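Local atomic coordinates of uncharacterized conserved protein YjbQ/UPF0047 family, ortholog yugU B.subtilis (Clostridium acetobutylicum, PDB entry 1VMH), a protein that is of unknown function, belongs to the YjbQ/UPF0047 family and assembles as a trimer with a sodium ion bound between its subunits. Residues Gln28-Thr33 / Ile126-Phe131; Gly60-Glu65 / Ser103-Ser108. All blocks are in the same frame, centred on the assembly; numbering follows the deposited sequence.

Contact 1 (Gln28-Thr33 / Ile126-Phe131); sequences QFIDIT and IYFTEF
Phe29 and Thr129 lie side by side, and Thr129 CG2 sits over one face of the Phe29 ring, 3.8 Å from its centroid, in a CH-pi contact. Phe29 CD2 lies over one face of the Tyr127 ring, offset toward the rim, 3.7 Å from Tyr127 CG; the two ring planes meet obliquely, at 53°. Phe29 CB adds a 3.6 Å contact to Tyr127 CD1. At Phe29, chi1 (-89°) sets CG anti to the carbonyl carbon. The ring is touched by Thr72, Ile75 and Leu76 of helix 69-82. Tyr127 OH bonds to Glu65 O, giving the phenol a polar partner. On the opposite face of the sheet, Ile30 lies beside Phe128, with Ile30 CD1 4.1 Å from Phe128 CD1.

Backbone bonds between Gln28 and Glu130 and between Ile30 and Phe128 set the register, and Ile32 N continues the series to Ile126 O. Beyond it a side chain takes over: Thr33 OG1 accepts from Ile126 N at 2.9 Å, nearly straight at 169°. That hydroxyl donates to Asp31 OD1 at 2.6 Å, and OD1 also accepts from Thr33 N, closing an Asx turn. A short carboxylate and a small hydroxyl thus link the start of helix 33-43 to Asp31, the end of strand 28-31, and to Ile126 of the neighbouring strand. The whole is an antiparallel strand pair, edge strand 28-31 on central strand 124-130 of a three-stranded sheet.

Contact 2 (Gly60-Glu65 / Ser103-Ser108); sequences GITINE and SLMGSS
Ile61 meets Gly106 where the C-terminal end of helix 96-105 turns against strand 59-65, a strand at the edge of the three-stranded sheet within its own subunit. The direct polar link is one backbone bond, Ile61 N to Gly106 O at 2.9 Å, fairly straight (161°).

Two glycines make this approach possible. Gly106 leaves the helix with positive phi (114°), a conformation in which a CB would jam against the preceding carbonyl oxygen. On the strand, Gly60 brings its CA within 3.2 Å of Gly106 O, on the side where a side chain would collide with that oxygen.

Van der Waals contacts flank the bond. Ile61 CG1 lies 3.9 Å from Ser107 O, and the Ile61 side chain also packs on Cys54 and Ile126. The Met105 chain bends at both chi2 and chi3, and its SD comes to 4.1 Å from Thr62 CB; a flexible thioether suits a place also bordered by Leu79, Thr129 and Phe131.

Other polar groups look across the subunit boundary. Thr62 OG1 and Asn64 ND2 both bond to Ser103 OG of the second subunit, and the Leu104 carbonyl oxygens of the three subunits bind the sodium ion, so the helix end serves the trimer axis as well as its own strand. Asn64 OD1, meanwhile, accepts from Glu65 N on a lone pair in its amide plane, a bond that would fix the rotation of the amide. A water bridges the two segments: it lies 2.7 Å from Met105 O, to which it can donate, and 2.6 Å from Thr62 OG1, which stands anti to the backbone N (chi1 -162°).

The two contacts have centres about 8 Å apart and meet in the same three-stranded antiparallel sheet. Strand 124-130 is its middle member, with strand 28-31 of contact 1 along one edge and strand 59-65 of contact 2 along the other; Thr129 N to Gly60 O, 2.8 Å, and Tyr127 N to Thr62 O, 2.9 Å, are probable hydrogen bonds between strands 124-130 and 59-65. Along the chain, contact 2 is nested within the loop that contact 1 closes. Contact 1 touches no other subunit, whereas contact 2 lies beside the sodium ion and both neighbouring subunits. The sheet therefore connects the strand 28-31 edge within the subunit to the trimer interface.

Contact 1 (Gln28-Thr33 / Ile126-Phe131)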
ATOM      1  N   GLN A  28     -12.415  11.058  -7.657  1.00 15.07           N
ATOM      2  CA  GLN A  28     -12.102  12.290  -6.963  1.00 15.36           C
ATOM      3  C   GLN A  28     -11.035  12.060  -5.900  1.00 15.13           C
ATOM      4  O   GLN A  28     -11.068  11.034  -5.224  1.00 15.79           O
ATOM      5  CB  GLN A  28     -13.374  12.812  -6.283  1.00 16.81           C
ATOM      6  CG  GLN A  28     -13.309  14.233  -5.756  1.00 17.25           C
ATOM      7  CD  GLN A  28     -14.575  14.676  -5.095  1.00 17.66           C
ATOM      8  OE1 GLN A  28     -15.562  13.976  -5.127  1.00 20.13           O
ATOM      9  NE2 GLN A  28     -14.559  15.863  -4.492  1.00 22.46           N
ATOM     10  N   PHE A  29     -10.091  12.984  -5.779  1.00 14.60           N
ATOM     11  CA  PHE A  29      -9.149  13.007  -4.662  1.00 15.22           C
ATOM     12  C   PHE A  29      -9.653  14.086  -3.707  1.00 15.10           C
ATOM     13  O   PHE A  29      -9.835  15.252  -4.111  1.00 17.59           O
ATOM     14  CB  PHE A  29      -7.727  13.371  -5.082  1.00 16.56           C
ATOM     15  CG  PHE A  29      -6.873  12.213  -5.489  1.00 18.69           C
ATOM     16  CD1 PHE A  29      -7.376  11.143  -6.228  1.00 22.32           C
ATOM     17  CD2 PHE A  29      -5.519  12.206  -5.145  1.00 16.61           C
ATOM     18  CE1 PHE A  29      -6.521  10.066  -6.589  1.00 22.22           C
ATOM     19  CE2 PHE A  29      -4.696  11.187  -5.539  1.00 18.98           C
ATOM     20  CZ  PHE A  29      -5.178  10.129  -6.245  1.00 21.44           C
ATOM     21  N   ILE A  30      -9.864  13.734  -2.462  1.00 14.39           N
ATOM     22  CA  ILE A  30     -10.295  14.679  -1.423  1.00 14.34           C
ATOM     23  C   ILE A  30      -9.178  14.777  -0.370  1.00 13.21           C
ATOM     24  O   ILE A  30      -8.772  13.771   0.234  1.00 13.01           O
ATOM     25  CB  ILE A  30     -11.623  14.240  -0.761  1.00 13.92           C
ATOM     26  CG1 ILE A  30     -12.735  14.160  -1.829  1.00 16.68           C
ATOM     27  CG2 ILE A  30     -11.972  15.220   0.353  1.00 16.16           C
ATOM     28  CD1 ILE A  30     -12.944  12.788  -2.404  1.00 30.33           C
ATOM     29  N   ASP A  31      -8.661  15.993  -0.151  1.00 13.42           N
ATOM     30  CA  ASP A  31      -7.562  16.207   0.785  1.00 12.71           C
ATOM     31  C   ASP A  31      -8.111  16.219   2.207  1.00 13.78           C
ATOM     32  O   ASP A  31      -8.812  17.151   2.595  1.00 14.38           O
ATOM     33  CB  ASP A  31      -6.885  17.549   0.492  1.00 14.49           C
ATOM     34  CG  ASP A  31      -5.641  17.767   1.320  1.00 18.51           C
ATOM     35  OD1 ASP A  31      -5.503  17.179   2.395  1.00 16.87           O
ATOM     36  OD2 ASP A  31      -4.817  18.613   0.919  1.00 18.89           O
ATOM     37  N   ILE A  32      -7.813  15.163   2.953  1.00 12.80           N
ATOM     38  CA  ILE A  32      -8.288  14.988   4.311  1.00 12.77           C
ATOM     39  C   ILE A  32      -7.215  15.228   5.353  1.00 12.51           C
ATOM     40  O   ILE A  32      -7.385  14.902   6.537  1.00 13.13           O
ATOM     41  CB  ILE A  32      -8.941  13.601   4.515  1.00 13.62           C
ATOM     42  CG1 ILE A  32      -7.984  12.447   4.158  1.00 11.74           C
ATOM     43  CG2 ILE A  32     -10.186  13.532   3.641  1.00 14.02           C
ATOM     44  CD1 ILE A  32      -8.475  11.070   4.590  1.00 14.06           C
ATOM     45  N   THR A  33      -6.121  15.873   4.963  1.00 13.00           N
ATOM     46  CA  THR A  33      -5.002  16.111   5.878  1.00 11.75           C
ATOM     47  C   THR A  33      -5.461  16.823   7.150  1.00 12.88           C
ATOM     48  O   THR A  33      -5.085  16.429   8.256  1.00 12.58           O
ATOM     49  CB  THR A  33      -3.876  16.932   5.207  1.00 14.23           C
ATOM     50  OG1 THR A  33      -3.531  16.355   3.932  1.00 13.63           O
ATOM     51  CG2 THR A  33      -2.662  17.003   6.063  1.00 13.77           C
ATOM     52  N   ILE A 126      -2.660  13.936   2.601  1.00 12.86           N
ATOM     53  CA  ILE A 126      -3.360  12.664   2.767  1.00 12.91           C
ATOM     54  C   ILE A 126      -4.684  12.784   2.052  1.00 13.95           C
ATOM     55  O   ILE A 126      -5.425  13.760   2.286  1.00 13.36           O
ATOM     56  CB  ILE A 126      -3.619  12.346   4.225  1.00 14.59           C
ATOM     57  CG1 ILE A 126      -2.333  12.347   5.060  1.00 15.89           C
ATOM     58  CG2 ILE A 126      -4.318  10.988   4.312  1.00 14.71           C
ATOM     59  CD1 ILE A 126      -2.576  12.603   6.544  1.00 18.55           C
ATOM     60  N   TYR A 127      -4.980  11.852   1.137  1.00 13.97           N
ATOM     61  CA  TYR A 127      -6.158  11.876   0.301  1.00 12.81           C
ATOM     62  C   TYR A 127      -7.037  10.665   0.438  1.00 11.95           C
ATOM     63  O   TYR A 127      -6.567   9.537   0.466  1.00 13.45           O
ATOM     64  CB  TYR A 127      -5.736  11.924  -1.149  1.00 14.04           C
ATOM     65  CG  TYR A 127      -5.254  13.241  -1.634  1.00 13.21           C
ATOM     66  CD1 TYR A 127      -6.162  14.231  -1.955  1.00 14.40           C
ATOM     67  CD2 TYR A 127      -3.919  13.489  -1.825  1.00 15.61           C
ATOM     68  CE1 TYR A 127      -5.747  15.448  -2.441  1.00 14.16           C
ATOM     69  CE2 TYR A 127      -3.500  14.692  -2.341  1.00 19.58           C
ATOM     70  CZ  TYR A 127      -4.425  15.663  -2.635  1.00 16.97           C
ATOM     71  OH  TYR A 127      -4.022  16.890  -3.169  1.00 19.40           O
ATOM     72  N   PHE A 128      -8.335  10.905   0.555  1.00 12.27           N
ATOM     73  CA  PHE A 128      -9.349   9.898   0.250  1.00 12.20           C
ATOM     74  C   PHE A 128      -9.515   9.845  -1.276  1.00 13.82           C
ATOM     75  O   PHE A 128      -9.749  10.889  -1.903  1.00 13.78           O
ATOM     76  CB  PHE A 128     -10.666  10.334   0.878  1.00 13.61           C
ATOM     77  CG  PHE A 128     -11.771   9.344   0.768  1.00 13.89           C
ATOM     78  CD1 PHE A 128     -12.547   9.277  -0.343  1.00 12.52           C
ATOM     79  CD2 PHE A 128     -12.052   8.465   1.807  1.00 14.13           C
ATOM     80  CE1 PHE A 128     -13.588   8.346  -0.444  1.00 14.10           C
ATOM     81  CE2 PHE A 128     -13.098   7.576   1.709  1.00 15.67           C
ATOM     82  CZ  PHE A 128     -13.840   7.502   0.595  1.00 15.10           C
ATOM     83  N   THR A 129      -9.351   8.659  -1.889  1.00 13.31           N
ATOM     84  CA  THR A 129      -9.417   8.486  -3.330  1.00 13.18           C
ATOM     85  C   THR A 129     -10.744   7.781  -3.680  1.00 13.32           C
ATOM     86  O   THR A 129     -10.887   6.554  -3.533  1.00 13.80           O
ATOM     87  CB  THR A 129      -8.199   7.702  -3.914  1.00 14.04           C
ATOM     88  OG1 THR A 129      -8.167   6.377  -3.369  1.00 14.30           O
ATOM     89  CG2 THR A 129      -6.894   8.359  -3.424  1.00 14.85           C
ATOM     90  N   GLU A 130     -11.717   8.563  -4.148  1.00 13.31           N
ATOM     91  CA  GLU A 130     -12.998   8.039  -4.560  1.00 13.57           C
ATOM     92  C   GLU A 130     -12.884   7.514  -5.964  1.00 13.91           C
ATOM     93  O   GLU A 130     -12.472   8.261  -6.852  1.00 16.08           O
ATOM     94  CB  GLU A 130     -14.047   9.151  -4.491  1.00 14.79           C
ATOM     95  CG  GLU A 130     -15.416   8.780  -5.084  1.00 12.30           C
ATOM     96  CD  GLU A 130     -16.092   7.729  -4.244  1.00 14.63           C
ATOM     97  OE1 GLU A 130     -15.767   6.541  -4.395  1.00 15.32           O
ATOM     98  OE2 GLU A 130     -16.975   8.082  -3.431  1.00 17.21           O
ATOM     99  N   PHE A 131     -13.338   6.275  -6.189  1.00 14.09           N
ATOM    100  CA  PHE A 131     -13.463   5.733  -7.539  1.00 13.05           C
ATOM    101  C   PHE A 131     -14.881   5.346  -8.016  1.00 12.62           C
ATOM    102  O   PHE A 131     -15.040   4.915  -9.171  1.00 14.23           O
ATOM    103  CB  PHE A 131     -12.502   4.570  -7.726  1.00 12.72           C
ATOM    104  CG  PHE A 131     -11.057   4.969  -7.519  1.00 14.56           C
ATOM    105  CD1 PHE A 131     -10.443   5.870  -8.383  1.00 13.69           C
ATOM    106  CD2 PHE A 131     -10.332   4.461  -6.449  1.00 15.58           C
ATOM    107  CE1 PHE A 131      -9.110   6.237  -8.207  1.00 15.45           C
ATOM    108  CE2 PHE A 131      -8.997   4.829  -6.256  1.00 15.35           C
ATOM    109  CZ  PHE A 131      -8.404   5.711  -7.113  1.00 14.69           C
TER

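Contact 2 (Gly60-Glu65 / Ser103-Ser108)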
ATOM      1  N   GLY A  60     -10.133   4.397  -1.597  1.00 14.43           N
ATOM      2  CA  GLY A  60      -8.921   4.091  -0.876  1.00 13.17           C
ATOM      3  C   GLY A  60      -8.317   5.349  -0.283  1.00 13.21           C
ATOM      4  O   GLY A  60      -8.973   6.406  -0.200  1.00 13.34           O
ATOM      5  N   ILE A  61      -7.089   5.191   0.209  1.00 11.36           N
ATOM      6  CA  ILE A  61      -6.330   6.294   0.817  1.00 11.43           C
ATOM      7  C   ILE A  61      -4.960   6.335   0.166  1.00 12.44           C
ATOM      8  O   ILE A  61      -4.336   5.295  -0.024  1.00 12.99           O
ATOM      9  CB  ILE A  61      -6.129   6.107   2.339  1.00 12.52           C
ATOM     10  CG1 ILE A  61      -7.464   5.814   3.055  1.00 14.60           C
ATOM     11  CG2 ILE A  61      -5.407   7.299   2.942  1.00 13.96           C
ATOM     12  CD1 ILE A  61      -8.486   6.914   3.131  1.00 15.00           C
ATOM     13  N   THR A  62      -4.481   7.509  -0.201  1.00 12.34           N
ATOM     14  CA  THR A  62      -3.108   7.645  -0.651  1.00 13.30           C
ATOM     15  C   THR A  62      -2.493   8.917  -0.111  1.00 12.14           C
ATOM     16  O   THR A  62      -3.190   9.736   0.466  1.00 13.79           O
ATOM     17  CB  THR A  62      -2.984   7.649  -2.194  1.00 13.89           C
ATOM     18  OG1 THR A  62      -1.606   7.367  -2.552  1.00 13.49           O
ATOM     19  CG2 THR A  62      -3.438   8.945  -2.794  1.00 14.49           C
ATOM     20  N   ILE A  63      -1.192   9.080  -0.262  1.00 13.08           N
ATOM     21  CA  ILE A  63      -0.487  10.328   0.175  1.00 12.33           C
ATOM     22  C   ILE A  63       0.238  10.824  -1.046  1.00 13.07           C
ATOM     23  O   ILE A  63       0.978  10.049  -1.658  1.00 14.22           O
ATOM     24  CB  ILE A  63       0.452  10.033   1.353  1.00 14.14           C
ATOM     25  CG1 ILE A  63      -0.372   9.558   2.570  1.00 14.32           C
ATOM     26  CG2 ILE A  63       1.305  11.229   1.716  1.00 14.84           C
ATOM     27  CD1 ILE A  63       0.380   9.246   3.858  1.00 16.48           C
ATOM     28  N   ASN A  64       0.052  12.081  -1.418  1.00 12.17           N
ATOM     29  CA  ASN A  64       0.682  12.553  -2.636  1.00 13.58           C
ATOM     30  C   ASN A  64       0.666  14.074  -2.635  1.00 13.91           C
ATOM     31  O   ASN A  64       0.326  14.705  -1.635  1.00 13.51           O
ATOM     32  CB  ASN A  64       0.067  11.907  -3.894  1.00 16.13           C
ATOM     33  CG  ASN A  64       1.092  11.673  -4.999  1.00 13.74           C
ATOM     34  OD1 ASN A  64       1.717  12.626  -5.463  1.00 13.86           O
ATOM     35  ND2 ASN A  64       1.288  10.406  -5.400  1.00 16.19           N
ATOM     36  N   GLU A  65       1.076  14.662  -3.756  1.00 12.84           N
ATOM     37  CA  GLU A  65       1.133  16.116  -3.947  1.00 14.75           C
ATOM     38  C   GLU A  65      -0.195  16.776  -3.612  1.00 15.43           C
ATOM     39  O   GLU A  65      -1.233  16.371  -4.154  1.00 15.39           O
ATOM     40  CB  GLU A  65       1.465  16.388  -5.411  1.00 16.24           C
ATOM     41  CG  GLU A  65       1.228  17.808  -5.903  1.00 19.00           C
ATOM     42  CD  GLU A  65       2.229  18.781  -5.351  1.00 17.87           C
ATOM     43  OE1 GLU A  65       3.434  18.452  -5.318  1.00 18.31           O
ATOM     44  OE2 GLU A  65       1.819  19.871  -4.923  1.00 17.54           O
ATOM     45  N   SER A 103      -7.663  -1.059  -4.586  1.00 14.48           N
ATOM     46  CA  SER A 103      -6.604  -1.959  -4.077  1.00 14.38           C
ATOM     47  C   SER A 103      -5.242  -1.396  -4.414  1.00 14.67           C
ATOM     48  O   SER A 103      -4.274  -1.548  -3.642  1.00 15.08           O
ATOM     49  CB  SER A 103      -6.734  -3.382  -4.625  1.00 14.71           C
ATOM     50  OG  SER A 103      -7.541  -4.188  -3.777  1.00 15.95           O
ATOM     51  N   LEU A 104      -5.135  -0.741  -5.573  1.00 13.46           N
ATOM     52  CA  LEU A 104      -3.859  -0.150  -5.974  1.00 15.24           C
ATOM     53  C   LEU A 104      -3.433   1.013  -5.115  1.00 13.73           C
ATOM     54  O   LEU A 104      -2.225   1.182  -4.820  1.00 13.89           O
ATOM     55  CB  LEU A 104      -3.880   0.295  -7.435  1.00 13.48           C
ATOM     56  CG  LEU A 104      -3.987  -0.788  -8.509  1.00 15.35           C
ATOM     57  CD1 LEU A 104      -4.220  -0.235  -9.914  1.00 16.54           C
ATOM     58  CD2 LEU A 104      -2.793  -1.691  -8.532  1.00 17.41           C
ATOM     59  N   MET A 105      -4.367   1.852  -4.718  1.00 13.50           N
ATOM     60  CA  MET A 105      -4.044   2.955  -3.791  1.00 13.00           C
ATOM     61  C   MET A 105      -3.793   2.430  -2.390  1.00 13.93           C
ATOM     62  O   MET A 105      -2.859   2.870  -1.694  1.00 15.36           O
ATOM     63  CB  MET A 105      -5.174   3.999  -3.765  1.00 13.06           C
ATOM     64  CG  MET A 105      -5.382   4.715  -5.087  1.00 13.78           C
ATOM     65  SD  MET A 105      -3.976   5.704  -5.642  1.00 15.15           S
ATOM     66  CE  MET A 105      -3.139   4.534  -6.722  1.00 15.72           C
ATOM     67  N   GLY A 106      -4.631   1.509  -1.935  1.00 14.02           N
ATOM     68  CA  GLY A 106      -4.591   0.991  -0.601  1.00 15.07           C
ATOM     69  C   GLY A 106      -5.797   1.341   0.245  1.00 13.99           C
ATOM     70  O   GLY A 106      -6.458   2.357   0.051  1.00 14.03           O
ATOM     71  N   SER A 107      -6.063   0.458   1.211  1.00 12.09           N
ATOM     72  CA  SER A 107      -7.174   0.607   2.147  1.00 12.54           C
ATOM     73  C   SER A 107      -6.838   1.507   3.330  1.00 13.32           C
ATOM     74  O   SER A 107      -7.756   2.029   3.959  1.00 13.09           O
ATOM     75  CB  SER A 107      -7.612  -0.779   2.651  1.00 13.27           C
ATOM     76  OG  SER A 107      -6.501  -1.488   3.227  1.00 14.14           O
ATOM     77  N   SER A 108      -5.563   1.774   3.575  1.00 13.52           N
ATOM     78  CA  SER A 108      -5.145   2.664   4.654  1.00 13.86           C
ATOM     79  C   SER A 108      -3.786   3.233   4.361  1.00 15.40           C
ATOM     80  O   SER A 108      -3.020   2.719   3.531  1.00 14.99           O
ATOM     81  CB  SER A 108      -5.106   1.918   5.990  1.00 15.10           C
ATOM     82  OG  SER A 108      -4.010   1.010   6.042  1.00 16.83           O
TER
HETATM   83  O   HOH W   1      -0.999   4.837  -2.113  1.00 10.53           O